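BH2602 protein (Bacillus halodurans, PDB 3NWZ) binds coenzyme A and probably hydrolyses acyl-CoA thioesters, using a HotDog thioesterase fold. Local coordinates at residues Asp61-Val66 / Arg127-Ile132; Gly123-Ala128 / Tyr147-Glu152. All blocks are in the same frame, centred on the assembly; numbering follows the deposited sequence.

Interaction 1 (Asp61-Val66 / Arg127-Ile132); sequences DGRFEV and RAVASI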
loop_
_atom_site.group_PDB
_atom_site.type_symbol
_atom_site.label_atom_id
_atom_site.label_comp_id
_atom_site.label_asym_id
_atom_site.label_seq_id
_atom_site.Cartn_x
_atom_site.Cartn_y
_atom_site.Cartn_z
ATOM N N ASP A 61 17.426 5.108 -20.052
ATOM C CA ASP A 61 17.304 3.838 -19.347
ATOM C C ASP A 61 15.917 3.287 -19.670
ATOM O O ASP A 61 15.247 3.792 -20.563
ATOM C CB ASP A 61 17.471 4.044 -17.833
ATOM C CG ASP A 61 16.612 5.193 -17.277
ATOM O OD1 ASP A 61 15.420 5.301 -17.649
ATOM O OD2 ASP A 61 17.128 5.977 -16.443
ATOM N N GLY A 62 15.471 2.264 -18.955
ATOM C CA GLY A 62 14.148 1.729 -19.234
ATOM C C GLY A 62 12.992 2.524 -18.637
ATOM O O GLY A 62 11.926 2.592 -19.224
ATOM N N ARG A 63 13.210 3.138 -17.476
ATOM C CA ARG A 63 12.189 3.912 -16.764
ATOM C C ARG A 63 11.298 4.878 -17.571
ATOM O O ARG A 63 11.604 5.247 -18.706
ATOM C CB ARG A 63 12.847 4.692 -15.631
ATOM C CG ARG A 63 13.621 3.842 -14.646
ATOM C CD ARG A 63 14.219 4.735 -13.572
ATOM N NE ARG A 63 15.043 3.992 -12.631
ATOM C CZ ARG A 63 16.173 3.375 -12.952
ATOM N NH1 ARG A 63 16.625 3.410 -14.196
ATOM N NH2 ARG A 63 16.854 2.723 -12.023
ATOM N N PHE A 64 10.190 5.294 -16.959
ATOM C CA PHE A 64 9.264 6.204 -17.615
ATOM C C PHE A 64 9.034 7.523 -16.841
ATOM O O PHE A 64 8.905 7.553 -15.609
ATOM C CB PHE A 64 7.949 5.473 -17.879
ATOM C CG PHE A 64 7.240 5.950 -19.104
ATOM C CD1 PHE A 64 6.313 6.991 -19.029
ATOM C CD2 PHE A 64 7.525 5.395 -20.335
ATOM C CE1 PHE A 64 5.684 7.465 -20.172
ATOM C CE2 PHE A 64 6.899 5.869 -21.484
ATOM C CZ PHE A 64 5.979 6.903 -21.398
ATOM N N GLU A 65 8.938 8.617 -17.580
ATOM C CA GLU A 65 8.815 9.912 -16.953
ATOM C C GLU A 65 7.592 10.754 -17.337
ATOM O O GLU A 65 7.220 10.874 -18.511
ATOM C CB GLU A 65 10.111 10.668 -17.249
ATOM C CG GLU A 65 10.367 11.946 -16.492
ATOM C CD GLU A 65 11.800 12.424 -16.708
ATOM O OE1 GLU A 65 12.735 11.735 -16.238
ATOM O OE2 GLU A 65 11.999 13.475 -17.360
ATOM N N VAL A 66 6.974 11.333 -16.311
ATOM C CA VAL A 66 5.817 12.198 -16.481
ATOM C C VAL A 66 6.005 13.421 -15.602
ATOM O O VAL A 66 6.086 13.297 -14.378
ATOM C CB VAL A 66 4.485 11.552 -16.015
ATOM C CG1 VAL A 66 3.355 12.510 -16.305
ATOM C CG2 VAL A 66 4.233 10.238 -16.692
ATOM N N ARG A 127 7.883 15.592 -11.034
ATOM C CA ARG A 127 8.458 14.665 -11.992
ATOM C C ARG A 127 8.325 13.254 -11.472
ATOM O O ARG A 127 9.091 12.847 -10.612
ATOM C CB ARG A 127 9.946 15.006 -12.231
ATOM C CG ARG A 127 10.452 14.586 -13.598
ATOM C CD ARG A 127 11.969 14.766 -13.710
ATOM N NE ARG A 127 12.721 13.696 -13.052
ATOM C CZ ARG A 127 13.684 13.900 -12.157
ATOM N NH1 ARG A 127 14.013 15.135 -11.806
ATOM N NH2 ARG A 127 14.319 12.869 -11.613
ATOM N N ALA A 128 7.349 12.504 -11.964
ATOM C CA ALA A 128 7.202 11.139 -11.494
ATOM C C ALA A 128 8.021 10.181 -12.378
ATOM O O ALA A 128 8.006 10.278 -13.607
ATOM C CB ALA A 128 5.698 10.731 -11.473
ATOM N N VAL A 129 8.734 9.250 -11.749
ATOM C CA VAL A 129 9.543 8.276 -12.506
ATOM C C VAL A 129 9.204 6.855 -12.113
ATOM O O VAL A 129 9.323 6.489 -10.945
ATOM C CB VAL A 129 11.073 8.493 -12.279
ATOM C CG1 VAL A 129 11.882 7.551 -13.214
ATOM C CG2 VAL A 129 11.414 9.953 -12.509
ATOM N N ALA A 130 8.813 6.055 -13.097
ATOM C CA ALA A 130 8.416 4.675 -12.854
ATOM C C ALA A 130 9.323 3.639 -13.526
ATOM O O ALA A 130 9.887 3.900 -14.591
ATOM C CB ALA A 130 6.935 4.479 -13.336
ATOM N N SER A 131 9.431 2.463 -12.900
ATOM C CA SER A 131 10.219 1.338 -13.430
ATOM C C SER A 131 9.567 -0.029 -13.127
ATOM O O SER A 131 9.036 -0.264 -12.047
ATOM C CB SER A 131 11.668 1.352 -12.888
ATOM O OG SER A 131 11.758 0.974 -11.529
ATOM N N ILE A 132 9.598 -0.928 -14.099
ATOM C CA ILE A 132 9.025 -2.247 -13.914
ATOM C C ILE A 132 9.833 -3.032 -12.872
ATOM O O ILE A 132 11.082 -3.012 -12.869
ATOM C CB ILE A 132 9.005 -3.020 -15.229
ATOM C CG1 ILE A 132 8.170 -2.259 -16.259
ATOM C CG2 ILE A 132 8.455 -4.420 -14.997
ATOM C CD1 ILE A 132 8.007 -2.987 -17.549
#

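Interaction 2 (Gly123-Ala128 / Tyr147-Glu152); sequences GTYLRA and YTDQGE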
loop_
_atom_site.group_PDB
_atom_site.type_symbol
_atom_site.label_atom_id
_atom_site.label_comp_id
_atom_site.label_asym_id
_atom_site.label_seq_id
_atom_site.Cartn_x
_atom_site.Cartn_y
_atom_site.Cartn_z
ATOM N N GLY A 123 7.172 23.826 -5.920
ATOM C CA GLY A 123 8.142 24.267 -6.896
ATOM C C GLY A 123 7.375 24.580 -8.161
ATOM O O GLY A 123 6.191 24.913 -8.088
ATOM N N THR A 124 8.017 24.448 -9.318
ATOM C CA THR A 124 7.361 24.745 -10.577
ATOM C C THR A 124 6.775 23.547 -11.321
ATOM O O THR A 124 5.976 23.721 -12.233
ATOM C CB THR A 124 8.315 25.472 -11.519
ATOM O OG1 THR A 124 9.473 24.653 -11.754
ATOM C CG2 THR A 124 8.724 26.801 -10.912
ATOM N N TYR A 125 7.181 22.336 -10.956
ATOM C CA TYR A 125 6.634 21.146 -11.607
ATOM C C TYR A 125 7.010 19.872 -10.862
ATOM O O TYR A 125 7.966 19.860 -10.099
ATOM C CB TYR A 125 7.134 21.040 -13.047
ATOM C CG TYR A 125 8.595 20.707 -13.145
ATOM C CD1 TYR A 125 9.549 21.710 -13.281
ATOM C CD2 TYR A 125 9.030 19.393 -13.024
ATOM C CE1 TYR A 125 10.908 21.413 -13.293
ATOM C CE2 TYR A 125 10.387 19.082 -13.031
ATOM C CZ TYR A 125 11.319 20.098 -13.166
ATOM O OH TYR A 125 12.655 19.796 -13.166
ATOM N N LEU A 126 6.249 18.805 -11.080
ATOM C CA LEU A 126 6.541 17.527 -10.440
ATOM C C LEU A 126 7.093 16.559 -11.477
ATOM O O LEU A 126 6.826 16.696 -12.675
ATOM C CB LEU A 126 5.294 16.953 -9.770
ATOM C CG LEU A 126 4.843 17.816 -8.591
ATOM C CD1 LEU A 126 3.997 16.999 -7.620
ATOM C CD2 LEU A 126 6.082 18.348 -7.863
ATOM N N ARG A 127 7.883 15.592 -11.034
ATOM C CA ARG A 127 8.458 14.665 -11.992
ATOM C C ARG A 127 8.325 13.254 -11.472
ATOM O O ARG A 127 9.091 12.847 -10.612
ATOM C CB ARG A 127 9.946 15.006 -12.231
ATOM C CG ARG A 127 10.452 14.586 -13.598
ATOM C CD ARG A 127 11.969 14.766 -13.710
ATOM N NE ARG A 127 12.721 13.696 -13.052
ATOM C CZ ARG A 127 13.684 13.900 -12.157
ATOM N NH1 ARG A 127 14.013 15.135 -11.806
ATOM N NH2 ARG A 127 14.319 12.869 -11.613
ATOM N N ALA A 128 7.349 12.504 -11.964
ATOM C CA ALA A 128 7.202 11.139 -11.494
ATOM C C ALA A 128 8.021 10.181 -12.378
ATOM O O ALA A 128 8.006 10.278 -13.607
ATOM C CB ALA A 128 5.698 10.731 -11.473
ATOM N N TYR A 147 9.326 13.566 -7.817
ATOM C CA TYR A 147 10.343 14.547 -7.417
ATOM C C TYR A 147 9.958 16.004 -7.676
ATOM O O TYR A 147 9.199 16.312 -8.602
ATOM C CB TYR A 147 11.657 14.266 -8.168
ATOM C CG TYR A 147 12.206 12.869 -7.978
ATOM C CD1 TYR A 147 12.276 11.976 -9.038
ATOM C CD2 TYR A 147 12.666 12.453 -6.740
ATOM C CE1 TYR A 147 12.798 10.696 -8.864
ATOM C CE2 TYR A 147 13.183 11.184 -6.558
ATOM C CZ TYR A 147 13.250 10.309 -7.618
ATOM O OH TYR A 147 13.778 9.052 -7.419
ATOM N N THR A 148 10.498 16.906 -6.866
ATOM C CA THR A 148 10.225 18.333 -7.049
ATOM C C THR A 148 11.224 18.757 -8.100
ATOM O O THR A 148 12.010 17.923 -8.562
ATOM C CB THR A 148 10.515 19.123 -5.785
ATOM O OG1 THR A 148 11.885 18.924 -5.409
ATOM C CG2 THR A 148 9.615 18.681 -4.671
ATOM N N ASP A 149 11.225 20.032 -8.480
ATOM C CA ASP A 149 12.203 20.485 -9.477
ATOM C C ASP A 149 13.601 20.644 -8.867
ATOM O O ASP A 149 14.510 21.180 -9.504
ATOM C CB ASP A 149 11.777 21.807 -10.122
ATOM C CG ASP A 149 11.246 22.797 -9.122
ATOM O OD1 ASP A 149 11.568 22.685 -7.921
ATOM O OD2 ASP A 149 10.506 23.702 -9.544
ATOM N N GLN A 150 13.765 20.179 -7.632
ATOM C CA GLN A 150 15.050 20.252 -6.955
ATOM C C GLN A 150 15.657 18.861 -6.893
ATOM O O GLN A 150 16.866 18.707 -6.782
ATOM C CB GLN A 150 14.879 20.798 -5.536
ATOM C CG GLN A 150 14.381 22.229 -5.498
ATOM C CD GLN A 150 15.261 23.166 -6.308
ATOM O OE1 GLN A 150 16.349 23.539 -5.878
ATOM N NE2 GLN A 150 14.798 23.534 -7.495
ATOM N N GLY A 151 14.809 17.844 -6.983
ATOM C CA GLY A 151 15.298 16.485 -6.910
ATOM C C GLY A 151 14.833 15.894 -5.598
ATOM O O GLY A 151 15.105 14.729 -5.299
ATOM N N GLU A 152 14.137 16.707 -4.803
ATOM C CA GLU A 152 13.609 16.241 -3.523
ATOM C C GLU A 152 12.493 15.256 -3.804
ATOM O O GLU A 152 11.718 15.457 -4.730
ATOM C CB GLU A 152 13.069 17.411 -2.717
ATOM C CG GLU A 152 14.143 18.231 -2.027
ATOM C CD GLU A 152 13.949 19.722 -2.229
ATOM O OE1 GLU A 152 14.703 20.504 -1.610
ATOM O OE2 GLU A 152 13.047 20.111 -3.011
#

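Interaction 1 (Asp61-Val66 / Arg127-Ile132)
Glu65 and Arg127 both place CG anti to the backbone N (chi1 -168° and -153°), which brings the two CG atoms within 3.9 Å on the face that also carries Val129. Their chains cross obliquely: Glu65 CD lies 3.8 Å from Arg127 CD, and a bend at chi3 leaves Arg127 NE 3.7 Å from Glu65 OE1, a long salt bridge with the carboxylate and guanidinium planes well out of parallel. The other oxygen, Glu65 OE2, forms a salt bridge with Arg67. Arg63 sets CG beside its own N, and its extended methylenes run across the neighbouring strand: CG meets Ser131 CB at 3.6 Å, and CD meets Val129 CG1 at 3.7 Å. Its guanidinium turns back to its own segment, where NH1 forms a salt bridge with Asp61 OD2 at 3.4 Å.

Beneath these side chains the strands run antiparallel. Phe64 and Ala130 form a hydrogen-bonded pair, Phe64 N reaching Ala130 O at 2.8 Å, and Val66 and Ala128 form the next. Glu65 and Val129, between them, are a non-hydrogen-bonded pair, where Val129 CA approaches Phe64 O at 3.2 Å in a CA-H...O contact. Phe64, Val66 and Ala128 point to the opposite face, against helix 83-100; hydrophobic groups suit it, and small alanine fits under Leu89.

The backbone ladder holds the strands together, and the side chains divide by face. Arginines suit the one away from the helix, with aliphatic stems covering the sheet and charged tips near acids, Asp61 for Arg63 and, at longer range, Glu65 for Arg127, a pair that probably adds modest attraction.

Interaction 2 (Gly123-Ala128 / Tyr147-Glu152)
Asp149 and Thr124 supply the side-chain hydrogen bonding. A single oxygen, Asp149 OD2, takes two donors from one residue: Thr124 N at 2.6 Å, arriving from above the carboxylate plane, and Thr124 OG1, which donates to the anti lone pair of OD2. Asp149 CG stands between its own N and carbonyl carbon (chi1 43°), while Thr124 OG1 takes the equivalent place on its residue (chi1 59°), turned to the same oxygen as the amide. Gly123, at a positive phi of 124°, suits the approach to the acid because no beta carbon stands in the way of the carboxylate.

Backbone bonding joins the strand ends, Arg127 and Tyr147 forming one antiparallel hydrogen-bonded pair; Arg127 N reaches Tyr147 O at 2.9 Å. Beyond it the chain leaves the ladder in a type I turn from Thr148 to Gly151. Thr148 OG1 accepts from Gln150 N at 3.2 Å, an ST turn, and donates to Glu152 OE2, so this hydroxyl ties the turn together from within.

Packing involves two aromatic rings. Tyr147 CD1 lies over one face of the Arg127 guanidinium, 3.4 Å from NH2, with the two planes inclined at a moderate angle. Tyr125 meets Asp149 through CE1, 3.3 Å from CB, its ring almost perpendicular to the carboxylate. Behind the strand, Leu126 is buried against Leu89 of helix 83-100, as befits a branched aliphatic residue there.

One N-H and one O-H directed at the same oxygen would stabilise negative charge on Asp149 and probably favour its ionised form; the acid thereby fastens the 148-151 turn to the loop residue just before strand 125-135.

After helices 23-40 and 47-52 the chain makes the hairpin of strands 55-58 and 64-69, then passes through helix 83-100 and strand 108-117 before strand 125-135 returns beside 64-69. Interaction 1 closes that loop of 60 residues, which carries the helix wrapped by the sheet. Interaction 2 closes a shorter one, the hairpin of strands 125-135 and 139-147, with the CoA-binding residues His134 and Lys137 to Arg139 at and beside its bend. The loops follow one another, meeting at Arg127 and Ala128. Strand 125-135 therefore has a neighbour on each flank, and Val129 CG2 touches Tyr147 CE1 at 4.0 Å, joining the two contacts.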